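Local coordinates for protein CD180 antigen (Mus musculus, PDB 3T6Q) that may cooperate with MD-1 and TLR4 in the innate immune response of B-cells to bacterial lipopolysaccharide, leading to NF-kappa-B activation, at residues A[314-326]-A[340-352]. Residues are numbered along the deposited sequence; the frame is centred on the assembly and turned at random.
With NAG (2-acetamido-2-deoxy-beta-D-glucopyranose), chain T.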
loop_
_atom_site.group_PDB
_atom_site.type_symbol
_atom_site.label_atom_id
_atom_site.label_comp_id
_atom_site.label_asym_id
_atom_site.label_seq_id
_atom_site.Cartn_x
_atom_site.Cartn_y
_atom_site.Cartn_z
ATOM N N GLU A 314 2.741 -44.869 1.556
ATOM C CA GLU A 314 3.784 -45.874 1.803
ATOM C C GLU A 314 3.917 -46.806 0.619
ATOM O O GLU A 314 4.994 -47.317 0.329
ATOM C CB GLU A 314 3.440 -46.702 3.046
ATOM C CG GLU A 314 3.516 -45.866 4.316
ATOM C CD GLU A 314 2.774 -46.506 5.480
ATOM O OE1 GLU A 314 2.631 -47.755 5.502
ATOM O OE2 GLU A 314 2.330 -45.747 6.372
ATOM N N ASN A 315 2.803 -47.042 -0.054
ATOM C CA ASN A 315 2.755 -48.032 -1.126
ATOM C C ASN A 315 1.938 -47.418 -2.270
ATOM O O ASN A 315 1.048 -46.601 -2.030
ATOM C CB ASN A 315 2.120 -49.341 -0.574
ATOM C CG ASN A 315 2.343 -50.558 -1.469
ATOM O OD1 ASN A 315 2.870 -51.581 -1.021
ATOM N ND2 ASN A 315 1.932 -50.465 -2.719
ATOM N N LEU A 316 2.254 -47.802 -3.502
ATOM C CA LEU A 316 1.477 -47.385 -4.671
ATOM C C LEU A 316 0.058 -47.967 -4.675
ATOM O O LEU A 316 -0.863 -47.329 -5.167
ATOM C CB LEU A 316 2.154 -47.795 -5.971
ATOM C CG LEU A 316 2.405 -46.808 -7.125
ATOM C CD1 LEU A 316 2.552 -47.568 -8.432
ATOM C CD2 LEU A 316 1.486 -45.605 -7.269
ATOM N N CYS A 317 -0.124 -49.144 -4.099
ATOM C CA CYS A 317 -1.466 -49.726 -3.983
ATOM C C CYS A 317 -2.451 -48.869 -3.119
ATOM O O CYS A 317 -3.643 -48.956 -3.301
ATOM C CB CYS A 317 -1.408 -51.176 -3.512
ATOM S SG CYS A 317 -1.161 -52.394 -4.856
ATOM N N GLN A 318 -1.933 -47.964 -2.303
ATOM C CA GLN A 318 -2.752 -47.089 -1.462
ATOM C C GLN A 318 -3.418 -45.917 -2.222
ATOM O O GLN A 318 -4.220 -45.188 -1.625
ATOM C CB GLN A 318 -1.924 -46.527 -0.296
ATOM C CG GLN A 318 -1.540 -47.546 0.797
ATOM C CD GLN A 318 -0.598 -46.957 1.831
ATOM O OE1 GLN A 318 0.399 -46.320 1.491
ATOM N NE2 GLN A 318 -0.898 -47.176 3.106
ATOM N N ILE A 319 -3.086 -45.718 -3.506
ATOM C CA ILE A 319 -3.808 -44.725 -4.291
ATOM C C ILE A 319 -5.141 -45.302 -4.785
ATOM O O ILE A 319 -5.993 -44.536 -5.246
ATOM C CB ILE A 319 -2.979 -44.077 -5.441
ATOM C CG1 ILE A 319 -2.814 -45.035 -6.653
ATOM C CG2 ILE A 319 -1.615 -43.610 -4.906
ATOM C CD1 ILE A 319 -2.504 -44.332 -7.983
ATOM N N SER A 320 -5.308 -46.628 -4.679
ATOM C CA SER A 320 -6.522 -47.324 -5.140
ATOM C C SER A 320 -6.880 -46.967 -6.581
ATOM O O SER A 320 -7.911 -46.316 -6.837
ATOM C CB SER A 320 -7.712 -46.987 -4.207
ATOM O OG SER A 320 -7.462 -47.493 -2.897
ATOM N N ALA A 321 -6.038 -47.401 -7.514
ATOM C CA ALA A 321 -6.136 -47.000 -8.904
ATOM C C ALA A 321 -7.432 -47.467 -9.582
ATOM O O ALA A 321 -7.755 -46.994 -10.685
ATOM C CB ALA A 321 -4.915 -47.555 -9.665
ATOM N N SER A 322 -8.136 -48.425 -8.955
ATOM C CA SER A 322 -9.483 -48.838 -9.392
ATOM C C SER A 322 -10.433 -47.619 -9.424
ATOM O O SER A 322 -11.403 -47.631 -10.139
ATOM C CB SER A 322 -10.049 -49.929 -8.454
ATOM O OG SER A 322 -10.117 -49.411 -7.107
ATOM N N ASN A 323 -10.141 -46.569 -8.660
ATOM C CA ASN A 323 -10.908 -45.321 -8.696
ATOM C C ASN A 323 -10.822 -44.549 -10.020
ATOM O O ASN A 323 -11.663 -43.707 -10.290
ATOM C CB ASN A 323 -10.425 -44.378 -7.616
ATOM C CG ASN A 323 -10.745 -44.878 -6.233
ATOM O OD1 ASN A 323 -11.795 -45.493 -6.001
ATOM N ND2 ASN A 323 -9.837 -44.610 -5.285
ATOM N N PHE A 324 -9.773 -44.777 -10.813
ATOM C CA PHE A 324 -9.498 -43.864 -11.943
ATOM C C PHE A 324 -9.316 -44.610 -13.265
ATOM O O PHE A 324 -8.249 -44.469 -13.895
ATOM C CB PHE A 324 -8.227 -43.037 -11.663
ATOM C CG PHE A 324 -8.097 -42.586 -10.233
ATOM C CD1 PHE A 324 -8.928 -41.601 -9.735
ATOM C CD2 PHE A 324 -7.124 -43.144 -9.409
ATOM C CE1 PHE A 324 -8.813 -41.160 -8.428
ATOM C CE2 PHE A 324 -6.991 -42.700 -8.105
ATOM C CZ PHE A 324 -7.844 -41.726 -7.614
ATOM N N PRO A 325 -10.334 -45.372 -13.709
ATOM C CA PRO A 325 -10.095 -46.198 -14.906
ATOM C C PRO A 325 -9.823 -45.420 -16.214
ATOM O O PRO A 325 -9.244 -46.013 -17.160
ATOM C CB PRO A 325 -11.386 -47.017 -15.037
ATOM C CG PRO A 325 -12.434 -46.192 -14.335
ATOM C CD PRO A 325 -11.703 -45.547 -13.191
ATOM N N SER A 326 -10.187 -44.128 -16.284
ATOM C CA SER A 326 -9.939 -43.362 -17.529
ATOM C C SER A 326 -8.565 -42.663 -17.574
ATOM O O SER A 326 -8.213 -42.054 -18.596
ATOM C CB SER A 326 -11.050 -42.310 -17.776
ATOM O OG SER A 326 -12.296 -42.963 -17.809
ATOM N N GLU A 340 6.944 -47.662 -1.890
ATOM C CA GLU A 340 7.032 -49.037 -2.400
ATOM C C GLU A 340 6.059 -49.151 -3.589
ATOM O O GLU A 340 4.875 -48.863 -3.450
ATOM C CB GLU A 340 6.639 -50.021 -1.267
ATOM C CG GLU A 340 6.437 -51.448 -1.769
ATOM C CD GLU A 340 7.685 -51.998 -2.469
ATOM O OE1 GLU A 340 8.776 -51.968 -1.868
ATOM O OE2 GLU A 340 7.588 -52.458 -3.630
ATOM N N LEU A 341 6.529 -49.606 -4.732
ATOM C CA LEU A 341 5.676 -49.649 -5.931
ATOM C C LEU A 341 4.761 -50.876 -5.954
ATOM O O LEU A 341 3.745 -50.899 -6.654
ATOM C CB LEU A 341 6.529 -49.658 -7.208
ATOM C CG LEU A 341 7.377 -48.397 -7.480
ATOM C CD1 LEU A 341 7.917 -48.392 -8.907
ATOM C CD2 LEU A 341 6.537 -47.145 -7.204
ATOM N N GLY A 342 5.141 -51.904 -5.225
ATOM C CA GLY A 342 4.309 -53.103 -5.112
ATOM C C GLY A 342 4.306 -53.857 -6.423
ATOM O O GLY A 342 5.228 -53.693 -7.246
ATOM N N THR A 343 3.274 -54.670 -6.633
ATOM C CA THR A 343 3.157 -55.465 -7.866
ATOM C C THR A 343 1.735 -55.293 -8.395
ATOM O O THR A 343 0.777 -55.513 -7.634
ATOM C CB THR A 343 3.382 -56.976 -7.566
ATOM O OG1 THR A 343 4.759 -57.194 -7.208
ATOM C CG2 THR A 343 2.973 -57.835 -8.770
ATOM N N GLY A 344 1.603 -54.871 -9.655
ATOM C CA GLY A 344 0.308 -54.707 -10.285
ATOM C C GLY A 344 -0.615 -53.645 -9.694
ATOM O O GLY A 344 -1.815 -53.719 -9.895
ATOM N N CYS A 345 -0.057 -52.661 -8.977
ATOM C CA CYS A 345 -0.858 -51.631 -8.286
ATOM C C CYS A 345 -1.511 -50.678 -9.246
ATOM O O CYS A 345 -2.444 -49.981 -8.865
ATOM C CB CYS A 345 -0.009 -50.846 -7.308
ATOM S SG CYS A 345 0.560 -51.882 -5.945
ATOM N N LEU A 346 -1.021 -50.632 -10.493
ATOM C CA LEU A 346 -1.606 -49.740 -11.495
ATOM C C LEU A 346 -2.245 -50.544 -12.640
ATOM O O LEU A 346 -2.609 -50.001 -13.683
ATOM C CB LEU A 346 -0.560 -48.749 -12.034
ATOM C CG LEU A 346 0.154 -47.808 -11.079
ATOM C CD1 LEU A 346 1.098 -46.855 -11.805
ATOM C CD2 LEU A 346 -0.832 -46.978 -10.252
ATOM N N GLU A 347 -2.430 -51.843 -12.440
ATOM C CA GLU A 347 -2.801 -52.692 -13.572
ATOM C C GLU A 347 -4.181 -52.342 -14.245
ATOM O O GLU A 347 -4.411 -52.717 -15.398
ATOM C CB GLU A 347 -2.746 -54.159 -13.163
ATOM C CG GLU A 347 -3.805 -54.526 -12.126
ATOM C CD GLU A 347 -3.711 -55.989 -11.676
ATOM O OE1 GLU A 347 -4.509 -56.357 -10.796
ATOM O OE2 GLU A 347 -2.838 -56.744 -12.175
ATOM N N ASN A 348 -5.097 -51.665 -13.552
ATOM C CA ASN A 348 -6.366 -51.314 -14.227
ATOM C C ASN A 348 -6.307 -50.007 -15.014
ATOM O O ASN A 348 -7.282 -49.629 -15.670
ATOM C CB ASN A 348 -7.566 -51.340 -13.285
ATOM C CG ASN A 348 -7.194 -50.963 -11.882
ATOM O OD1 ASN A 348 -7.603 -51.626 -10.902
ATOM N ND2 ASN A 348 -6.369 -49.921 -11.763
ATOM N N LEU A 349 -5.159 -49.326 -14.983
ATOM C CA LEU A 349 -5.027 -48.111 -15.772
ATOM C C LEU A 349 -4.628 -48.415 -17.196
ATOM O O LEU A 349 -3.532 -48.060 -17.670
ATOM C CB LEU A 349 -4.057 -47.145 -15.106
ATOM C CG LEU A 349 -4.403 -46.830 -13.661
ATOM C CD1 LEU A 349 -3.384 -45.862 -13.087
ATOM C CD2 LEU A 349 -5.792 -46.227 -13.547
ATOM N N GLU A 350 -5.540 -49.060 -17.917
ATOM C CA GLU A 350 -5.243 -49.507 -19.271
ATOM C C GLU A 350 -5.007 -48.388 -20.296
ATOM O O GLU A 350 -4.366 -48.612 -21.344
ATOM C CB GLU A 350 -6.363 -50.464 -19.774
ATOM C CG GLU A 350 -7.727 -49.781 -19.925
ATOM C CD GLU A 350 -8.809 -50.751 -20.440
ATOM O OE1 GLU A 350 -9.464 -50.441 -21.452
ATOM O OE2 GLU A 350 -8.975 -51.836 -19.855
ATOM N N ASN A 351 -5.505 -47.193 -19.971
ATOM C CA ASN A 351 -5.389 -46.036 -20.828
ATOM C C ASN A 351 -4.190 -45.156 -20.485
ATOM O O ASN A 351 -3.998 -44.137 -21.129
ATOM C CB ASN A 351 -6.668 -45.205 -20.729
ATOM C CG ASN A 351 -7.890 -45.988 -21.160
ATOM O OD1 ASN A 351 -7.940 -46.461 -22.282
ATOM N ND2 ASN A 351 -8.847 -46.166 -20.254
ATOM N N LEU A 352 -3.396 -45.551 -19.480
ATOM C CA LEU A 352 -2.316 -44.713 -18.986
ATOM C C LEU A 352 -1.216 -44.459 -20.039
ATOM O O LEU A 352 -0.707 -45.396 -20.653
ATOM C CB LEU A 352 -1.735 -45.271 -17.675
ATOM C CG LEU A 352 -0.951 -44.211 -16.897
ATOM C CD1 LEU A 352 -1.895 -43.150 -16.347
ATOM C CD2 LEU A 352 -0.196 -44.895 -15.756
HETATM C C1 NAG T . -5.338 -55.054 -18.286
HETATM C C2 NAG T . -6.602 -55.141 -17.420
HETATM C C3 NAG T . -7.807 -55.632 -18.228
HETATM C C4 NAG T . -7.942 -54.867 -19.554
HETATM C C5 NAG T . -6.622 -54.826 -20.340
HETATM C C6 NAG T . -6.729 -53.849 -21.517
HETATM C C7 NAG T . -6.751 -55.785 -15.049
HETATM C C8 NAG T . -6.475 -56.847 -14.039
HETATM N N2 NAG T . -6.385 -56.070 -16.310
HETATM O O3 NAG T . -8.954 -55.413 -17.420
HETATM O O4 NAG T . -9.016 -55.369 -20.356
HETATM O O5 NAG T . -5.548 -54.355 -19.511
HETATM O O6 NAG T . -5.452 -53.834 -22.138
HETATM O O7 NAG T . -7.283 -54.727 -14.702
HETATM O O HOH W 1 -3.523 -48.774 -6.615
HETATM O O HOH W 2 -6.388 -45.805 -17.629
HETATM O O HOH W 3 -9.149 -48.595 -17.271
#
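Two successive turns of the leucine-rich-repeat solenoid stack here through the loops that follow strands 305-307 and 329-331, and the disulfide Cys-317–Cys-345 staples them together. Its S–S torsion of -93° is the relaxed value for such a bond. Next to it the backbones meet in a single bridge: Glu-340 N donates to Glu-314 O (3.0 Å), and Leu-316 N to Glu-340 O (2.8 Å), approaching the latter almost in line with its C=O. The Glu-340 side chain bends at chi2 (58°), which folds the carboxylate back so that OE2 accepts from Gly-342 N through its anti lone pair. Inward of the disulfide, Leu-316 continues the leucine core. Leu-316 CD1 lies 3.6 Å from Leu-346 CG, the two side chains crossing nearly at right angles, while Leu-341 CD2 approaches Leu-316 CG and CD1 from another side. Leu-346 CD2 also meets Ile-319 CD1, and both residues pack on Leu-330 of the intervening strand. Ala-321 CB rests against Leu-349. A water that accepts from Ala-321 N lies 2.8 Å from Cys-345 O and probably donates to it. At the far end, Pro-325 O is gripped by two waters, one shared with Asn-351 N and the other with Asn-348 O, and, in the conformer given here, by Asn-351 ND2, which donates in the carbonyl plane at 3.1 Å from Pro-325 O.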